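Local coordinates for Myo-inositol 2-dehydrogenase (Lactobacillus plantarum WCFS1, PDB 3CEA), which probably catalyses the NAD-dependent oxidation of myo-inositol at its 2-position, as a Rossmann-fold oxidoreductase of the GFO/IDH/MocA family, at residues 65-70 against 88-93; 132-137 against 299-304; 189-194 against 323-328; 250-255 against 292-297. All coordinates share one frame; numbering follows the deposited sequence.

Contact 1: residues 65-70 against 88-93; sequences DMIDTE and TIYAMN
Ile-67 and Ala-91 mark the closest approach of the two backbones, with their CA atoms 6.9 Å apart. Residues 65-67 are the end part of helix 63-67, and the chain then turns away through residues 68-70. Residues 88-93 belong to helix 84-93. Both helices are part of the NAD-binding Rossmann domain. Three pairs of side chains make the contact. Ile-67 points its CB toward the other helix and touches with its CD1 methyl. CG1 stands anti to the carbonyl carbon (chi1 -66°). The Ile-67 and Tyr-90 side chains slide past each other in opposite directions. Ile-67 CD1 lies 3.9 Å from Tyr-90 CD2, at the ring edge. Ile-67 CD1 is also 4.1 Å from Ala-91 CB. The polar half is formed by Asp-68. Tyr-90 OH donates a hydrogen bond to OD2 of Asp-68, 2.6 Å long, and uses the syn lone pair of that oxygen. OD2 lies near the ring plane, while the carboxylate plane itself is turned 55° from the ring. Tyr-90 thus has Ile-67 CD1 and Asp-68 OD2 both at its edge. Ile-67 and Ala-91 are buried, Tyr-90 is partly exposed and Asp-68 exposed. Thr-69 OG1 also bonds back to Asp-65 O of the helix, 2.6 Å away. Ile-67 and Ala-91 both rest on Ile-75 of strand 74-77, and Ala-91 also touches Val-98 of strand 97-100. The contact therefore joins two neighbouring helices over the parallel sheet, while helix 108-119 packs on Thr-88, Ile-89 and Met-92 of the same turns.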
# COMPACT_ATOMS: atom_id res chain seq x y z
N ASP A 65 50.53 -12.85 -6.59
CA ASP A 65 50.92 -14.25 -6.47
C ASP A 65 49.89 -15.17 -7.11
O ASP A 65 50.24 -16.10 -7.82
CB ASP A 65 51.13 -14.64 -5.00
CG ASP A 65 52.49 -14.22 -4.46
OD1 ASP A 65 53.36 -13.80 -5.26
OD2 ASP A 65 52.68 -14.32 -3.23
N MSE A 66 48.61 -14.88 -6.87
CA MSE A 66 47.51 -15.68 -7.41
C MSE A 66 47.45 -15.61 -8.94
O MSE A 66 47.32 -16.64 -9.60
CB MSE A 66 46.18 -15.25 -6.80
CG MSE A 66 45.00 -16.15 -7.18
SE MSE A 66 43.34 -15.66 -6.30
CE MSE A 66 43.05 -13.95 -7.15
N ILE A 67 47.55 -14.40 -9.48
CA ILE A 67 47.48 -14.17 -10.92
C ILE A 67 48.65 -14.82 -11.67
O ILE A 67 48.49 -15.27 -12.81
CB ILE A 67 47.36 -12.65 -11.24
CG1 ILE A 67 46.01 -12.11 -10.74
CG2 ILE A 67 47.50 -12.38 -12.74
CD1 ILE A 67 45.92 -10.59 -10.65
N ASP A 68 49.81 -14.87 -11.02
CA ASP A 68 51.02 -15.43 -11.63
C ASP A 68 51.20 -16.93 -11.40
O ASP A 68 52.16 -17.53 -11.90
CB ASP A 68 52.26 -14.68 -11.13
CG ASP A 68 52.26 -13.20 -11.51
OD1 ASP A 68 51.65 -12.84 -12.55
OD2 ASP A 68 52.87 -12.40 -10.77
N THR A 69 50.27 -17.55 -10.66
CA THR A 69 50.38 -18.97 -10.33
C THR A 69 49.19 -19.79 -10.84
O THR A 69 49.36 -20.93 -11.27
CB THR A 69 50.53 -19.20 -8.81
OG1 THR A 69 51.49 -18.28 -8.27
CG2 THR A 69 50.99 -20.62 -8.51
N GLU A 70 48.00 -19.20 -10.79
CA GLU A 70 46.78 -19.92 -11.14
C GLU A 70 46.50 -19.91 -12.65
O GLU A 70 46.76 -18.92 -13.34
CB GLU A 70 45.57 -19.36 -10.38
CG GLU A 70 45.66 -19.51 -8.86
CD GLU A 70 45.50 -20.94 -8.38
OE1 GLU A 70 44.60 -21.66 -8.87
OE2 GLU A 70 46.27 -21.35 -7.49
N THR A 88 43.21 -4.23 -11.72
CA THR A 88 42.71 -4.34 -13.09
C THR A 88 43.86 -4.32 -14.10
O THR A 88 43.94 -5.19 -14.97
CB THR A 88 41.68 -3.24 -13.42
OG1 THR A 88 40.60 -3.31 -12.48
CG2 THR A 88 41.12 -3.41 -14.82
N ILE A 89 44.77 -3.36 -13.95
CA ILE A 89 45.93 -3.24 -14.84
C ILE A 89 46.78 -4.52 -14.83
O ILE A 89 47.11 -5.05 -15.89
CB ILE A 89 46.80 -1.99 -14.49
CG1 ILE A 89 46.05 -0.70 -14.82
CG2 ILE A 89 48.14 -2.03 -15.23
CD1 ILE A 89 46.57 0.54 -14.11
N TYR A 90 47.09 -5.03 -13.64
CA TYR A 90 47.90 -6.24 -13.50
C TYR A 90 47.24 -7.46 -14.15
O TYR A 90 47.90 -8.24 -14.83
CB TYR A 90 48.22 -6.51 -12.03
CG TYR A 90 49.43 -7.40 -11.83
CD1 TYR A 90 50.72 -6.87 -11.91
CD2 TYR A 90 49.29 -8.76 -11.55
CE1 TYR A 90 51.84 -7.68 -11.73
CE2 TYR A 90 50.40 -9.58 -11.37
CZ TYR A 90 51.68 -9.03 -11.46
OH TYR A 90 52.78 -9.82 -11.27
N ALA A 91 45.93 -7.60 -13.93
CA ALA A 91 45.16 -8.72 -14.47
C ALA A 91 44.94 -8.62 -15.98
O ALA A 91 45.00 -9.63 -16.68
CB ALA A 91 43.82 -8.84 -13.74
N MSE A 92 44.69 -7.40 -16.47
CA MSE A 92 44.57 -7.15 -17.91
C MSE A 92 45.88 -7.50 -18.64
O MSE A 92 45.85 -8.12 -19.70
CB MSE A 92 44.20 -5.69 -18.20
CG MSE A 92 42.80 -5.25 -17.76
SE MSE A 92 41.31 -5.96 -18.81
CE MSE A 92 41.87 -5.49 -20.55
N ASN A 93 47.01 -7.10 -18.05
CA ASN A 93 48.33 -7.37 -18.61
C ASN A 93 48.70 -8.85 -18.63
O ASN A 93 49.55 -9.28 -19.41
CB ASN A 93 49.41 -6.58 -17.86
CG ASN A 93 49.43 -5.11 -18.23
OD1 ASN A 93 49.11 -4.74 -19.36
ND2 ASN A 93 49.83 -4.27 -17.28

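Contact 2: residues 132-137 against 299-304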
# COMPACT_ATOMS: atom_id res chain seq x y z
N ARG A 132 22.15 -2.65 -10.85
CA ARG A 132 20.76 -2.18 -10.87
C ARG A 132 20.15 -2.18 -12.26
O ARG A 132 18.93 -2.29 -12.40
CB ARG A 132 20.63 -0.79 -10.23
CG ARG A 132 20.99 -0.76 -8.75
CD ARG A 132 20.57 0.54 -8.11
NE ARG A 132 21.17 0.71 -6.79
CZ ARG A 132 21.13 1.83 -6.08
NH1 ARG A 132 20.51 2.90 -6.55
NH2 ARG A 132 21.72 1.89 -4.89
N ARG A 133 20.99 -2.08 -13.29
CA ARG A 133 20.56 -2.16 -14.68
C ARG A 133 20.01 -3.54 -15.04
O ARG A 133 19.24 -3.69 -15.99
CB ARG A 133 21.70 -1.79 -15.63
CG ARG A 133 22.09 -0.32 -15.62
CD ARG A 133 22.58 0.10 -17.00
NE ARG A 133 23.28 1.38 -16.99
CZ ARG A 133 23.67 2.03 -18.08
NH1 ARG A 133 23.42 1.53 -19.29
NH2 ARG A 133 24.30 3.19 -17.97
N TYR A 134 20.42 -4.55 -14.27
CA TYR A 134 19.98 -5.93 -14.46
C TYR A 134 18.72 -6.26 -13.65
O TYR A 134 18.01 -7.22 -13.97
CB TYR A 134 21.10 -6.90 -14.07
CG TYR A 134 22.31 -6.85 -14.98
CD1 TYR A 134 23.32 -5.91 -14.78
CD2 TYR A 134 22.44 -7.74 -16.05
CE1 TYR A 134 24.43 -5.85 -15.62
CE2 TYR A 134 23.55 -7.69 -16.89
CZ TYR A 134 24.54 -6.75 -16.67
OH TYR A 134 25.63 -6.70 -17.50
N ASP A 135 18.46 -5.47 -12.61
CA ASP A 135 17.30 -5.67 -11.74
C ASP A 135 15.99 -5.66 -12.54
O ASP A 135 15.81 -4.83 -13.43
CB ASP A 135 17.26 -4.61 -10.64
CG ASP A 135 16.04 -4.73 -9.75
OD1 ASP A 135 16.01 -5.63 -8.88
OD2 ASP A 135 15.09 -3.93 -9.93
N ASP A 136 15.10 -6.59 -12.20
CA ASP A 136 13.84 -6.80 -12.92
C ASP A 136 12.94 -5.57 -12.92
O ASP A 136 12.33 -5.25 -13.94
CB ASP A 136 13.10 -8.00 -12.33
CG ASP A 136 12.00 -8.52 -13.25
N SER A 137 12.86 -4.90 -11.77
CA SER A 137 11.99 -3.72 -11.60
C SER A 137 12.50 -2.49 -12.34
O SER A 137 11.73 -1.81 -13.03
CB SER A 137 11.79 -3.42 -10.11
OG SER A 137 11.03 -4.43 -9.48
N THR A 299 23.48 -11.92 -9.44
CA THR A 299 23.63 -13.20 -10.12
C THR A 299 23.56 -13.01 -11.63
O THR A 299 24.45 -13.45 -12.35
CB THR A 299 22.57 -14.21 -9.63
OG1 THR A 299 22.75 -14.45 -8.23
CG2 THR A 299 22.69 -15.54 -10.37
N ASP A 300 22.53 -12.31 -12.09
CA ASP A 300 22.30 -12.10 -13.52
C ASP A 300 23.44 -11.34 -14.22
O ASP A 300 23.77 -11.65 -15.37
CB ASP A 300 20.94 -11.43 -13.77
CG ASP A 300 19.76 -12.37 -13.50
OD1 ASP A 300 19.97 -13.59 -13.34
OD2 ASP A 300 18.61 -11.88 -13.45
N GLU A 301 24.03 -10.36 -13.53
CA GLU A 301 25.14 -9.58 -14.10
C GLU A 301 26.43 -10.39 -14.24
O GLU A 301 27.15 -10.25 -15.23
CB GLU A 301 25.41 -8.30 -13.30
CG GLU A 301 26.08 -8.50 -11.95
CD GLU A 301 26.72 -7.24 -11.40
OE1 GLU A 301 26.84 -6.25 -12.15
OE2 GLU A 301 27.10 -7.26 -10.22
N VAL A 302 26.71 -11.23 -13.25
CA VAL A 302 27.89 -12.08 -13.27
C VAL A 302 27.74 -13.16 -14.34
O VAL A 302 28.70 -13.49 -15.04
CB VAL A 302 28.19 -12.69 -11.87
CG1 VAL A 302 29.23 -13.80 -11.95
CG2 VAL A 302 28.66 -11.60 -10.92
N GLN A 303 26.52 -13.69 -14.47
CA GLN A 303 26.19 -14.63 -15.54
C GLN A 303 26.38 -13.97 -16.91
O GLN A 303 26.89 -14.60 -17.83
CB GLN A 303 24.76 -15.15 -15.38
CG GLN A 303 24.39 -16.26 -16.37
CD GLN A 303 25.11 -17.56 -16.10
OE1 GLN A 303 24.87 -18.22 -15.08
NE2 GLN A 303 26.00 -17.95 -17.01
N ASP A 304 25.95 -12.72 -17.03
CA ASP A 304 26.11 -11.96 -18.26
C ASP A 304 27.59 -11.78 -18.62
O ASP A 304 27.97 -11.91 -19.79
CB ASP A 304 25.42 -10.59 -18.16
CG ASP A 304 25.49 -9.80 -19.47
OD1 ASP A 304 25.09 -10.34 -20.53
OD2 ASP A 304 25.93 -8.63 -19.42
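Tyr-134 and Glu-301 bring the two backbones together, with CA atoms 6.3 Å apart, where the turn before helix 136-146 meets helix 295-311. The Tyr-134 ring lies across the helix, and CB of Glu-301 sits over one face. This is a CH-pi contact of 3.5 Å from Glu-301 CB to the centroid of the Tyr-134 ring, 15° off the ring normal. CB does the touching, and the carboxylate beyond leads away from the ring. One turn on, Tyr-134 OH donates to Asp-304 OD2 at 2.7 Å. The oxygen is met on its anti side, 28° out of the carboxylate plane. Asp-304 has CG anti to the backbone N (chi1 -176°), which brings OD2 to the ring edge. The ring is thus held over a face and at its hydroxyl by one helix. This ties the turn to helix 295-311 near the cofactor; the Glu-301 side chain is about 5 Å from NAD, nearest atoms. Asp-135 N-caps helix 136-146, with a weak bond from Ser-137 N to its OD2. Around the contact, Tyr-134 and Asp-304 both touch Gln-127 of strand 126-127, and Glu-301 and Val-302 pack on His-23 of helix 20-29.

Contact 3: residues 189-194 against 323-328. With NAD (nicotinamide-adenine-dinucleotide), chain E.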
# COMPACT_ATOMS: atom_id res chain seq x y z
N HIS A 189 25.29 4.83 -8.17
CA HIS A 189 24.33 3.93 -8.80
C HIS A 189 23.20 4.69 -9.46
O HIS A 189 22.84 4.41 -10.61
CB HIS A 189 23.76 2.96 -7.77
CG HIS A 189 24.75 1.97 -7.26
ND1 HIS A 189 25.06 0.80 -7.93
CD2 HIS A 189 25.50 1.96 -6.13
CE1 HIS A 189 25.95 0.12 -7.24
NE2 HIS A 189 26.24 0.80 -6.14
N ASP A 190 22.64 5.65 -8.73
CA ASP A 190 21.54 6.49 -9.22
C ASP A 190 22.00 7.40 -10.36
O ASP A 190 21.24 7.65 -11.30
CB ASP A 190 20.95 7.33 -8.09
CG ASP A 190 20.44 6.48 -6.93
OD1 ASP A 190 19.68 5.51 -7.19
OD2 ASP A 190 20.77 6.79 -5.76
N ILE A 191 23.24 7.89 -10.27
CA ILE A 191 23.84 8.69 -11.33
C ILE A 191 23.82 7.93 -12.65
O ILE A 191 23.35 8.45 -13.67
CB ILE A 191 25.28 9.14 -10.97
CG1 ILE A 191 25.24 10.18 -9.84
CG2 ILE A 191 26.00 9.71 -12.20
CD1 ILE A 191 26.58 10.49 -9.21
N ASP A 192 24.31 6.69 -12.61
CA ASP A 192 24.29 5.80 -13.78
C ASP A 192 22.87 5.58 -14.29
O ASP A 192 22.63 5.60 -15.50
CB ASP A 192 24.94 4.45 -13.44
CG ASP A 192 24.89 3.47 -14.60
OD1 ASP A 192 25.61 3.68 -15.60
OD2 ASP A 192 24.12 2.48 -14.51
N LEU A 193 21.93 5.38 -13.37
CA LEU A 193 20.52 5.15 -13.70
C LEU A 193 19.92 6.36 -14.39
O LEU A 193 19.17 6.22 -15.36
CB LEU A 193 19.71 4.79 -12.45
CG LEU A 193 19.98 3.45 -11.77
CD1 LEU A 193 19.35 3.43 -10.39
CD2 LEU A 193 19.48 2.27 -12.62
N ILE A 194 20.25 7.55 -13.89
CA ILE A 194 19.76 8.80 -14.47
C ILE A 194 20.31 8.99 -15.88
O ILE A 194 19.56 9.34 -16.80
CB ILE A 194 20.06 10.00 -13.53
CG1 ILE A 194 19.12 9.95 -12.32
CG2 ILE A 194 19.89 11.33 -14.25
CD1 ILE A 194 19.64 10.64 -11.09
N ILE A 323 33.55 6.11 -15.73
CA ILE A 323 34.34 7.33 -15.52
C ILE A 323 33.42 8.52 -15.27
O ILE A 323 33.59 9.24 -14.28
CB ILE A 323 35.31 7.60 -16.70
CG1 ILE A 323 36.39 6.52 -16.77
CG2 ILE A 323 35.96 8.97 -16.56
CD1 ILE A 323 37.21 6.52 -18.05
N LYS A 324 32.44 8.71 -16.16
CA LYS A 324 31.47 9.80 -16.03
C LYS A 324 30.70 9.76 -14.71
O LYS A 324 30.59 10.77 -14.02
CB LYS A 324 30.50 9.79 -17.22
CG LYS A 324 31.14 10.20 -18.53
CD LYS A 324 30.18 10.06 -19.70
CE LYS A 324 30.74 10.69 -20.96
NZ LYS A 324 29.77 10.60 -22.08
N ALA A 325 30.19 8.58 -14.35
CA ALA A 325 29.47 8.40 -13.08
C ALA A 325 30.34 8.77 -11.88
O ALA A 325 29.86 9.40 -10.93
CB ALA A 325 28.96 6.96 -12.96
N LEU A 326 31.61 8.38 -11.94
CA LEU A 326 32.57 8.70 -10.89
C LEU A 326 32.88 10.20 -10.85
O LEU A 326 33.05 10.77 -9.77
CB LEU A 326 33.86 7.89 -11.10
CG LEU A 326 34.98 7.97 -10.07
CD1 LEU A 326 34.54 7.39 -8.73
CD2 LEU A 326 36.22 7.26 -10.59
N LYS A 327 32.93 10.83 -12.03
CA LYS A 327 33.19 12.26 -12.14
C LYS A 327 32.05 13.10 -11.58
O LYS A 327 32.29 14.07 -10.85
CB LYS A 327 33.47 12.66 -13.60
CG LYS A 327 34.84 12.26 -14.11
CD LYS A 327 35.14 12.89 -15.46
CE LYS A 327 36.57 12.60 -15.89
NZ LYS A 327 36.96 13.39 -17.09
N ILE A 328 30.82 12.72 -11.92
CA ILE A 328 29.61 13.39 -11.42
C ILE A 328 29.49 13.24 -9.90
O ILE A 328 29.13 14.19 -9.20
CB ILE A 328 28.34 12.87 -12.13
CG1 ILE A 328 28.43 13.10 -13.65
CG2 ILE A 328 27.09 13.55 -11.58
CD1 ILE A 328 27.66 12.09 -14.49
PA NAD E . 34.76 -5.29 2.47
O1A NAD E . 33.60 -5.86 3.19
O2A NAD E . 35.59 -4.45 3.36
O5B NAD E . 35.62 -6.49 1.83
C5B NAD E . 36.90 -6.25 1.27
C4B NAD E . 37.62 -7.58 1.05
O4B NAD E . 38.76 -7.40 0.23
C3B NAD E . 38.10 -8.19 2.36
O3B NAD E . 37.75 -9.55 2.35
C2B NAD E . 39.61 -8.04 2.32
O2B NAD E . 40.28 -9.13 2.92
C1B NAD E . 39.92 -7.94 0.84
N9A NAD E . 41.10 -7.09 0.58
C8A NAD E . 41.31 -5.81 1.02
N7A NAD E . 42.50 -5.38 0.56
C5A NAD E . 43.06 -6.37 -0.17
C6A NAD E . 44.27 -6.46 -0.86
N6A NAD E . 44.98 -5.36 -1.07
N1A NAD E . 44.58 -7.63 -1.53
C2A NAD E . 43.70 -8.70 -1.52
N3A NAD E . 42.50 -8.60 -0.83
C4A NAD E . 42.19 -7.46 -0.17
O3 NAD E . 34.27 -4.43 1.20
PN NAD E . 32.93 -4.81 0.39
O1N NAD E . 32.85 -6.28 0.23
O2N NAD E . 31.82 -4.06 1.00
O5D NAD E . 33.16 -4.15 -1.06
C5D NAD E . 34.34 -4.32 -1.81
C4D NAD E . 34.17 -3.56 -3.12
O4D NAD E . 32.87 -3.78 -3.65
C3D NAD E . 34.33 -2.06 -2.93
O3D NAD E . 35.23 -1.57 -3.90
C2D NAD E . 32.94 -1.48 -3.14
O2D NAD E . 32.97 -0.26 -3.84
C1D NAD E . 32.22 -2.56 -3.95
N1N NAD E . 30.78 -2.62 -3.60
C2N NAD E . 29.86 -2.58 -4.62
C3N NAD E . 28.49 -2.64 -4.33
C7N NAD E . 27.48 -2.77 -5.43
O7N NAD E . 26.15 -2.38 -5.17
N7N NAD E . 27.85 -3.24 -6.63
C4N NAD E . 28.07 -2.73 -3.01
C5N NAD E . 29.01 -2.78 -1.98
C6N NAD E . 30.37 -2.72 -2.30
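Helix 182-198, which carries His-189 of the NAD pocket, packs against helix 319-338. Residues 189-194 fall within the GFO/IDH/MocA C-terminal domain. The His-189 ring meets the carboxamide of the cofactor. His-189 CE1 is 3.3 Å from NAD O7N, and the approach is oblique to the ring. The helix contact is made on another side of helix 182-198, at Ile-191, and it is apolar and fully buried. Ile-191 points toward helix 319-338 and wedges beside Ala-325 and Ile-328, which lie one turn apart. Its CG2 methyl is anti to the backbone N, with CG1 beside that nitrogen (chi1 -70°). Both branches are used. CG2 of Ile-191 reaches the backbone at Ala-325 CA, 3.8 Å away. CD1 of Ile-191 lies 3.9 Å from CG2 of Ile-328. The two isoleucines run past each other in opposite directions, methyl against methyl. No hydrogen bond links the two segments. Leu-240 of strand 237-243 touches Ile-191 and Ile-194 and ties helix 182-198 to the mixed sheet. Asp-190 and Asp-192 turn to other partners and form salt bridges with Arg-132 and Arg-133. Ile-323 and Leu-326 pack on Val-111 of helix 108-119, in the Rossmann domain. The closest side-chain meeting of the two helices is Ile-191 CG2 to Ile-328 CD1, at 3.7 Å.

Contact 4: residues 250-255 against 292-297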
# COMPACT_ATOMS: atom_id res chain seq x y z
N ASN A 250 17.01 -1.16 4.43
CA ASN A 250 17.72 -0.60 3.28
C ASN A 250 16.72 0.03 2.32
O ASN A 250 15.87 -0.67 1.77
CB ASN A 250 18.54 -1.69 2.58
CG ASN A 250 19.22 -1.20 1.31
OD1 ASN A 250 19.10 -1.83 0.26
ND2 ASN A 250 19.94 -0.08 1.40
N GLN A 251 16.81 1.35 2.15
CA GLN A 251 15.94 2.06 1.22
C GLN A 251 16.66 2.32 -0.09
O GLN A 251 17.69 3.01 -0.12
CB GLN A 251 15.47 3.39 1.83
CG GLN A 251 14.48 4.18 0.96
CD GLN A 251 13.06 3.62 1.00
OE1 GLN A 251 12.71 2.82 1.87
NE2 GLN A 251 12.24 4.03 0.03
N VAL A 252 16.13 1.75 -1.17
CA VAL A 252 16.65 1.97 -2.52
C VAL A 252 15.48 2.29 -3.44
O VAL A 252 14.67 1.42 -3.79
CB VAL A 252 17.50 0.78 -3.04
CG1 VAL A 252 17.95 1.04 -4.47
CG2 VAL A 252 18.71 0.54 -2.16
N GLU A 253 15.41 3.55 -3.83
CA GLU A 253 14.21 4.11 -4.41
C GLU A 253 14.57 4.98 -5.61
O GLU A 253 15.52 5.77 -5.55
CB GLU A 253 13.50 4.95 -3.34
CG GLU A 253 12.08 5.40 -3.66
CD GLU A 253 11.52 6.35 -2.61
OE1 GLU A 253 12.12 6.46 -1.51
OE2 GLU A 253 10.49 7.01 -2.88
N LEU A 254 13.84 4.80 -6.70
CA LEU A 254 13.97 5.66 -7.87
C LEU A 254 12.61 6.15 -8.33
O LEU A 254 11.69 5.35 -8.57
CB LEU A 254 14.69 4.94 -9.02
CG LEU A 254 15.09 5.79 -10.23
CD1 LEU A 254 16.18 6.80 -9.89
CD2 LEU A 254 15.54 4.91 -11.39
N GLU A 255 12.48 7.47 -8.45
CA GLU A 255 11.26 8.08 -8.95
C GLU A 255 11.54 8.78 -10.27
O GLU A 255 12.38 9.68 -10.34
CB GLU A 255 10.70 9.09 -7.94
CG GLU A 255 9.47 9.84 -8.42
CD GLU A 255 9.12 11.01 -7.53
OE1 GLU A 255 8.56 10.77 -6.43
OE2 GLU A 255 9.40 12.15 -7.92
N GLU A 292 20.50 -8.45 -0.18
CA GLU A 292 19.21 -9.14 -0.21
C GLU A 292 18.28 -8.54 -1.27
O GLU A 292 17.56 -9.27 -1.95
CB GLU A 292 18.54 -9.11 1.17
CG GLU A 292 19.21 -10.01 2.20
CD GLU A 292 19.17 -11.48 1.82
OE1 GLU A 292 18.10 -12.11 1.94
OE2 GLU A 292 20.23 -12.02 1.41
N ARG A 293 18.32 -7.22 -1.41
CA ARG A 293 17.52 -6.49 -2.39
C ARG A 293 17.92 -6.84 -3.83
O ARG A 293 17.06 -7.04 -4.69
CB ARG A 293 17.63 -4.98 -2.14
CG ARG A 293 17.12 -4.06 -3.25
CD ARG A 293 15.62 -4.19 -3.50
NE ARG A 293 15.18 -3.35 -4.60
CZ ARG A 293 15.08 -3.74 -5.87
NH1 ARG A 293 15.39 -4.98 -6.23
NH2 ARG A 293 14.66 -2.88 -6.79
N PHE A 294 19.23 -6.92 -4.08
CA PHE A 294 19.74 -7.06 -5.43
C PHE A 294 20.38 -8.42 -5.74
O PHE A 294 21.09 -8.55 -6.75
CB PHE A 294 20.69 -5.91 -5.75
CG PHE A 294 20.01 -4.58 -5.86
CD1 PHE A 294 19.12 -4.32 -6.90
CD2 PHE A 294 20.25 -3.58 -4.92
CE1 PHE A 294 18.48 -3.08 -7.01
CE2 PHE A 294 19.61 -2.34 -5.02
CZ PHE A 294 18.73 -2.10 -6.07
N ASP A 295 20.12 -9.41 -4.89
CA ASP A 295 20.68 -10.76 -5.04
C ASP A 295 20.58 -11.31 -6.46
O ASP A 295 21.58 -11.77 -7.02
CB ASP A 295 20.02 -11.72 -4.04
CG ASP A 295 20.67 -13.09 -4.04
OD1 ASP A 295 21.82 -13.21 -3.56
OD2 ASP A 295 20.03 -14.05 -4.52
N THR A 296 19.38 -11.27 -7.05
CA THR A 296 19.16 -11.76 -8.41
C THR A 296 19.94 -10.95 -9.45
O THR A 296 20.56 -11.52 -10.35
CB THR A 296 17.65 -11.78 -8.78
OG1 THR A 296 16.91 -12.42 -7.74
CG2 THR A 296 17.42 -12.52 -10.09
N ALA A 297 19.91 -9.62 -9.32
CA ALA A 297 20.65 -8.72 -10.21
C ALA A 297 22.15 -9.00 -10.19
O ALA A 297 22.81 -8.98 -11.23
CB ALA A 297 20.37 -7.27 -9.87
O HOH W 1 14.62 -0.18 -6.01
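Val-252 and Phe-294 form the tight part of this contact, between strand 251-258 of the mixed C-terminal sheet and the break that separates helix 290-293 from helix 295-311. Phe-294 is the first residue to leave the first helix and the N-cap residue of the second. Its ring edge is turned to the strand. CG1 of Val-252, anti to the backbone N (chi1 177°), lies near the ring plane and 3.6 Å from Phe-294 CZ. Both side chains are buried, and Tyr-138 of helix 136-146 touches each of them. Arg-293 folds back along Phe-294 and packs closely on it. Arg-293 CG lies 3.5 Å above one face of the Phe-294 ring, toward its rim. CE1 of Phe-294 stands over the centre of the Arg-293 guanidinium, 3.6 Å above its plane. The helix break sits near the cofactor, with the Phe-294 side chain about 6 Å from NAD (nearest atoms). The other side is looser. Asn-250 OD1 comes no closer than 4.2 Å to Arg-293 CB, and ND2 of Asn-250 is bonded to Ile-161 O. Arg-293 is partly exposed, and its NH1 is held by a salt bridge to Asp-135. The polar link from strand 251-258 to the guanidinium passes through one water. This water, near the guanidinium plane, accepts from Arg-293 NH2 at 2.8 Å and donates to Val-252 O at 2.7 Å.

In the fold
Contact 1 comes first along the chain and closes before the others open. It lies in the Rossmann domain, with its centre 26 to 32 Å from the other three, and touches none of them. Contacts 2, 3 and 4 form a connected group with centres 12 to 18 Å apart. Contacts 2 and 3 alternate along the chain and are joined by the salt bridges of Arg-132 and Arg-133. Contact 4 is nested inside the loops closed by both. Contacts 2 and 4 share helix 295-311 and the Asp-135 to Arg-293 salt bridge. The group joins helices 136-146, 182-198, 295-311 and 319-338 to the mixed sheet near the nicotinamide end of NAD.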